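Local coordinates for protein probable uracil-DNA glycosylase (Acanthamoeba polyphaga mimivirus, PDB 5X55) that is probably a uracil-DNA glycosylase, a single-chain alpha/beta protein of the UDG superfamily built round a four-stranded parallel sheet, at residues Ser330-Tyr333 and Lys339-Tyr342; Ala244-Ile247 and Phe252-Asn255. All blocks are in the same frame, centred on the assembly; numbering follows the deposited sequence.

Contact 1 of 2, residues Ser330-Tyr333 and Lys339-Tyr342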
ATOM      1  N   SER A 330      20.189  -4.296  -4.679  1.00 27.08           N
ATOM      2  CA  SER A 330      19.428  -3.106  -5.005  1.00 24.54           C
ATOM      3  C   SER A 330      20.359  -1.913  -5.129  1.00 28.21           C
ATOM      4  O   SER A 330      21.301  -1.759  -4.343  1.00 26.76           O
ATOM      5  CB  SER A 330      18.363  -2.832  -3.942  1.00 23.90           C
ATOM      6  OG  SER A 330      17.625  -1.672  -4.251  1.00 26.29           O
ATOM      7  N   MET A 331      20.061  -1.058  -6.106  1.00 24.27           N
ATOM      8  CA  MET A 331      20.893   0.104  -6.379  1.00 26.84           C
ATOM      9  C   MET A 331      20.797   1.089  -5.222  1.00 28.22           C
ATOM     10  O   MET A 331      19.702   1.495  -4.819  1.00 28.75           O
ATOM     11  CB  MET A 331      20.468   0.757  -7.690  1.00 25.16           C
ATOM     12  CG  MET A 331      21.286   1.989  -8.064  1.00 32.43           C
ATOM     13  SD  MET A 331      23.069   1.698  -8.148  1.00 30.43           S
ATOM     14  CE  MET A 331      23.190   0.774  -9.682  1.00 30.36           C
ATOM     15  N   SER A 332      21.939   1.432  -4.659  1.00 26.87           N
ATOM     16  CA  SER A 332      22.023   2.426  -3.602  1.00 27.35           C
ATOM     17  C   SER A 332      22.482   3.707  -4.265  1.00 31.67           C
ATOM     18  O   SER A 332      23.638   3.817  -4.699  1.00 33.06           O
ATOM     19  CB  SER A 332      22.979   1.996  -2.494  1.00 31.82           C
ATOM     20  OG  SER A 332      22.945   2.931  -1.433  1.00 31.85           O
ATOM     21  N   TYR A 333      21.555   4.650  -4.381  1.00 34.98           N
ATOM     22  CA  TYR A 333      21.785   5.889  -5.100  1.00 34.75           C
ATOM     23  C   TYR A 333      22.638   6.848  -4.274  1.00 33.86           C
ATOM     24  O   TYR A 333      22.862   6.668  -3.071  1.00 38.21           O
ATOM     25  CB  TYR A 333      20.452   6.537  -5.463  1.00 33.14           C
ATOM     26  CG  TYR A 333      19.589   5.700  -6.384  1.00 34.00           C
ATOM     27  CD1 TYR A 333      19.694   5.834  -7.767  1.00 30.14           C
ATOM     28  CD2 TYR A 333      18.662   4.781  -5.877  1.00 33.08           C
ATOM     29  CE1 TYR A 333      18.919   5.077  -8.629  1.00 27.09           C
ATOM     30  CE2 TYR A 333      17.870   4.016  -6.742  1.00 30.51           C
ATOM     31  CZ  TYR A 333      18.011   4.177  -8.123  1.00 32.81           C
ATOM     32  OH  TYR A 333      17.246   3.440  -9.014  1.00 34.90           O
ATOM     33  N   LYS A 339      25.278  -1.064  -6.394  1.00 32.75           N
ATOM     34  CA  LYS A 339      24.406  -2.117  -5.904  1.00 31.50           C
ATOM     35  C   LYS A 339      24.876  -2.604  -4.535  1.00 35.65           C
ATOM     36  O   LYS A 339      26.064  -2.862  -4.326  1.00 42.42           O
ATOM     37  CB  LYS A 339      24.365  -3.274  -6.899  1.00 32.61           C
ATOM     38  CG  LYS A 339      23.667  -2.931  -8.203  1.00 34.08           C
ATOM     39  CD  LYS A 339      23.222  -4.183  -8.958  1.00 35.96           C
ATOM     40  CE  LYS A 339      23.490  -4.077 -10.466  1.00 41.20           C
ATOM     41  NZ  LYS A 339      24.937  -4.022 -10.861  1.00 38.18           N
ATOM     42  N   VAL A 340      23.934  -2.725  -3.602  1.00 30.72           N
ATOM     43  CA  VAL A 340      24.183  -3.241  -2.263  1.00 29.22           C
ATOM     44  C   VAL A 340      23.287  -4.455  -2.034  1.00 27.04           C
ATOM     45  O   VAL A 340      22.183  -4.553  -2.580  1.00 27.71           O
ATOM     46  CB  VAL A 340      23.945  -2.146  -1.202  1.00 29.09           C
ATOM     47  CG1 VAL A 340      24.089  -2.697   0.219  1.00 25.27           C
ATOM     48  CG2 VAL A 340      24.912  -1.001  -1.441  1.00 30.25           C
ATOM     49  N   THR A 341      23.778  -5.395  -1.236  1.00 27.84           N
ATOM     50  CA  THR A 341      23.041  -6.604  -0.904  1.00 28.01           C
ATOM     51  C   THR A 341      22.327  -6.406   0.429  1.00 23.09           C
ATOM     52  O   THR A 341      22.916  -5.904   1.386  1.00 29.90           O
ATOM     53  CB  THR A 341      23.984  -7.807  -0.851  1.00 28.25           C
ATOM     54  OG1 THR A 341      24.540  -8.005  -2.153  1.00 31.06           O
ATOM     55  CG2 THR A 341      23.231  -9.060  -0.479  1.00 28.08           C
ATOM     56  N   TYR A 342      21.052  -6.775   0.473  1.00 26.00           N
ATOM     57  CA  TYR A 342      20.168  -6.707   1.627  1.00 23.08           C
ATOM     58  C   TYR A 342      19.656  -8.101   1.938  1.00 21.10           C
ATOM     59  O   TYR A 342      19.517  -8.926   1.029  1.00 22.52           O
ATOM     60  CB  TYR A 342      18.991  -5.756   1.370  1.00 19.23           C
ATOM     61  CG  TYR A 342      19.482  -4.372   1.047  1.00 20.30           C
ATOM     62  CD1 TYR A 342      19.707  -3.446   2.049  1.00 19.28           C
ATOM     63  CD2 TYR A 342      19.777  -4.006  -0.263  1.00 22.59           C
ATOM     64  CE1 TYR A 342      20.184  -2.178   1.753  1.00 23.21           C
ATOM     65  CE2 TYR A 342      20.262  -2.745  -0.567  1.00 23.80           C
ATOM     66  CZ  TYR A 342      20.467  -1.836   0.446  1.00 22.48           C
ATOM     67  OH  TYR A 342      20.955  -0.580   0.156  1.00 24.77           O
TER

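Contact 2 of 2, residues Ala244-Ile247 and Phe252-Asn255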
ATOM      1  N   ALA A 244      -7.062  -5.029   8.027  1.00 16.48           N
ATOM      2  CA  ALA A 244      -7.753  -3.917   8.673  1.00 19.01           C
ATOM      3  C   ALA A 244      -7.156  -3.578  10.040  1.00 18.98           C
ATOM      4  O   ALA A 244      -7.013  -2.400  10.398  1.00 20.37           O
ATOM      5  CB  ALA A 244      -9.233  -4.271   8.797  1.00 19.01           C
ATOM      6  N   SER A 245      -6.751  -4.596  10.793  1.00 17.80           N
ATOM      7  CA  SER A 245      -6.270  -4.375  12.151  1.00 21.04           C
ATOM      8  C   SER A 245      -4.982  -3.558  12.165  1.00 22.76           C
ATOM      9  O   SER A 245      -4.826  -2.632  12.974  1.00 19.58           O
ATOM     10  CB  SER A 245      -6.054  -5.724  12.833  1.00 20.60           C
ATOM     11  OG  SER A 245      -5.443  -5.535  14.090  1.00 27.42           O
ATOM     12  N   TRP A 246      -4.033  -3.906  11.289  1.00 20.22           N
ATOM     13  CA  TRP A 246      -2.765  -3.188  11.246  1.00 14.82           C
ATOM     14  C   TRP A 246      -2.959  -1.765  10.762  1.00 14.39           C
ATOM     15  O   TRP A 246      -2.317  -0.834  11.266  1.00 16.61           O
ATOM     16  CB  TRP A 246      -1.770  -3.907  10.329  1.00 14.28           C
ATOM     17  CG  TRP A 246      -1.462  -5.299  10.715  1.00 17.40           C
ATOM     18  CD1 TRP A 246      -1.855  -5.953  11.857  1.00 18.03           C
ATOM     19  CD2 TRP A 246      -0.697  -6.238   9.958  1.00 15.51           C
ATOM     20  NE1 TRP A 246      -1.378  -7.232  11.851  1.00 19.47           N
ATOM     21  CE2 TRP A 246      -0.665  -7.436  10.692  1.00 19.38           C
ATOM     22  CE3 TRP A 246      -0.035  -6.176   8.723  1.00 19.22           C
ATOM     23  CZ2 TRP A 246      -0.012  -8.574  10.228  1.00 17.50           C
ATOM     24  CZ3 TRP A 246       0.625  -7.299   8.264  1.00 19.48           C
ATOM     25  CH2 TRP A 246       0.628  -8.487   9.015  1.00 21.76           C
ATOM     26  N   ILE A 247      -3.811  -1.585   9.757  1.00 17.86           N
ATOM     27  CA  ILE A 247      -3.962  -0.273   9.147  1.00 14.75           C
ATOM     28  C   ILE A 247      -4.645   0.674  10.111  1.00 20.22           C
ATOM     29  O   ILE A 247      -4.246   1.839  10.237  1.00 20.51           O
ATOM     30  CB  ILE A 247      -4.721  -0.401   7.818  1.00 18.30           C
ATOM     31  CG1 ILE A 247      -3.906  -1.257   6.840  1.00 16.45           C
ATOM     32  CG2 ILE A 247      -5.082   0.985   7.221  1.00 16.44           C
ATOM     33  CD1 ILE A 247      -4.751  -1.801   5.722  1.00 18.37           C
ATOM     34  N   PHE A 252       0.513   2.272   7.314  1.00 12.50           N
ATOM     35  CA  PHE A 252       0.091   2.908   6.060  1.00 17.52           C
ATOM     36  C   PHE A 252       0.546   2.030   4.897  1.00 16.17           C
ATOM     37  O   PHE A 252       1.642   2.181   4.360  1.00 14.36           O
ATOM     38  CB  PHE A 252       0.676   4.314   5.968  1.00 15.88           C
ATOM     39  CG  PHE A 252       0.145   5.154   4.827  1.00 16.78           C
ATOM     40  CD1 PHE A 252      -1.157   5.640   4.846  1.00 16.27           C
ATOM     41  CD2 PHE A 252       0.972   5.518   3.775  1.00 14.95           C
ATOM     42  CE1 PHE A 252      -1.639   6.445   3.825  1.00 15.42           C
ATOM     43  CE2 PHE A 252       0.495   6.328   2.742  1.00 17.09           C
ATOM     44  CZ  PHE A 252      -0.821   6.790   2.769  1.00 16.47           C
ATOM     45  N   MET A 253      -0.311   1.108   4.498  1.00 16.38           N
ATOM     46  CA  MET A 253       0.039   0.076   3.527  1.00 16.43           C
ATOM     47  C   MET A 253      -0.607   0.452   2.207  1.00 16.09           C
ATOM     48  O   MET A 253      -1.790   0.192   1.994  1.00 19.39           O
ATOM     49  CB  MET A 253      -0.430  -1.299   3.996  1.00 11.76           C
ATOM     50  CG  MET A 253       0.004  -1.669   5.419  1.00 14.20           C
ATOM     51  SD  MET A 253      -0.489  -3.361   5.852  1.00 17.13           S
ATOM     52  CE  MET A 253       0.616  -4.269   4.752  1.00 15.70           C
ATOM     53  N   ILE A 254       0.180   1.048   1.312  1.00 16.68           N
ATOM     54  CA  ILE A 254      -0.291   1.455  -0.005  1.00 16.79           C
ATOM     55  C   ILE A 254       0.553   0.772  -1.080  1.00 18.28           C
ATOM     56  O   ILE A 254       1.671   0.312  -0.836  1.00 17.52           O
ATOM     57  CB  ILE A 254      -0.232   2.985  -0.185  1.00 21.59           C
ATOM     58  CG1 ILE A 254       1.205   3.472   0.010  1.00 21.93           C
ATOM     59  CG2 ILE A 254      -1.161   3.687   0.779  1.00 16.25           C
ATOM     60  CD1 ILE A 254       1.454   4.862  -0.512  1.00 19.91           C
ATOM     61  N   ASN A 255       0.002   0.734  -2.290  1.00 16.82           N
ATOM     62  CA  ASN A 255       0.712   0.319  -3.490  1.00 15.26           C
ATOM     63  C   ASN A 255       1.193   1.559  -4.246  1.00 17.51           C
ATOM     64  O   ASN A 255       0.426   2.506  -4.434  1.00 16.68           O
ATOM     65  CB  ASN A 255      -0.197  -0.529  -4.375  1.00 16.65           C
ATOM     66  CG  ASN A 255      -0.543  -1.877  -3.751  1.00 17.76           C
ATOM     67  OD1 ASN A 255       0.338  -2.590  -3.288  1.00 17.41           O
ATOM     68  ND2 ASN A 255      -1.824  -2.235  -3.753  1.00 13.13           N
TER

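Contact 1 of 2, residues Ser330-Tyr333 and Lys339-Tyr342
Ser-330 and Val-340 face each other as an antiparallel hydrogen-bonded pair and grip each other through both backbone groups. Ser-330 N gives a bond of 2.9 Å to Val-340 O. In return Val-340 N reaches Ser-330 O at 2.9 Å, almost straight at 174°. The same Ser-330 oxygen takes a second, weaker approach from Lys-339 CA at 3.5 Å, a CA-H...O contact, so the carbonyl meets two neighbouring residues of the opposite strand, Lys-339 and Val-340. Met-331 and Lys-339, the next pair, are non-hydrogen-bonded and share the other face. Bends at chi2 and chi3 fold the methionine chain back toward the lysine, putting Met-331 CE 4.0 Å from Lys-339 CG, while the lysine amine leads away. On the face of Ser-330, Val-340 CG2 packs on Ser-332 CB at 3.7 Å; its place beside the backbone N (CG1 being anti, chi1 175°) brings this methyl there. Ser-330 CB approaches the Tyr-342 ring obliquely, 3.9 Å from Tyr-342 CE2, and Ser-332 CB comes within 4.2 Å of Tyr-342 OH. Together these strands form the hairpin 328-332/338-342, and helix 297-303 lies against the face of Ser-330: His-300 hydrogen-bonds Ser-330 OG and meets the Tyr-342 ring edge-to-face.

Contact 2 of 2, residues Ala244-Ile247 and Phe252-Asn255
Trp-246 NE1, on the side of the indole remote from Met-253, is held by a hydrogen bond to Trp-368 O. This bond, with an edge-to-face contact between the two tryptophan rings, helps hold the indole whose benzo edge meets the methionine sulfur. From Trp-246 NE1 to Met-253 SD is 7.2 Å, so the polar and sulfur contacts use different parts of one indole. Met-253 SD approaches CE3 of Trp-246 to 4.0 Å. It lies 5.4 Å from the centroid of the six-membered ring and 81° off the ring normal, close to the ring plane: a Met-aromatic contact made at the edge. Met-253 reaches across from the strand; its chain runs straight on to SD (chi2 -176°) and then turns at chi3, so that CE swings off to one side. Ile-247 closes on the same sulfur, its CG1 4.1 Å from Met-253 SD and 4.2 Å from Met-253 CG. Its CB does not aim at the strand, but CG1 stands beside the backbone N (chi1 -63°) and comes nearer, crossing the methionine chain at about a right angle. Trp-246 also rests on Ile-224 and Leu-228 of helix 219-230, and Ile-247 on Val-177 of helix 173-177. A polar link lies just before the strand segment, where Trp-246 O is hydrogen-bonded to Thr-251 OG1. Across 244-247 and 252-255 themselves the contact is apolar, consistent with dispersion and a polarisable sulfur touching an aromatic edge and an aliphatic branch.

Contact 2 closes along the chain before contact 1 opens, and the two do not touch: their centres are 26 Å apart and their nearest atoms about 16 Å. Both lie within the UDG superfamily range, one in the interior and one at the surface. The contact of 244-247 with 252-255 is centred about 6 Å from the centre of the chain and joins a short helix to strand 251-255, an outermost strand of the parallel sheet. The centre of contact 1 is about 22 Å from the centre of the chain; its hairpin follows strand 312-316, the opposite outermost strand of that sheet. Contact 1 combines backbone pairing with side-chain contacts, whereas side chains alone make contact 2.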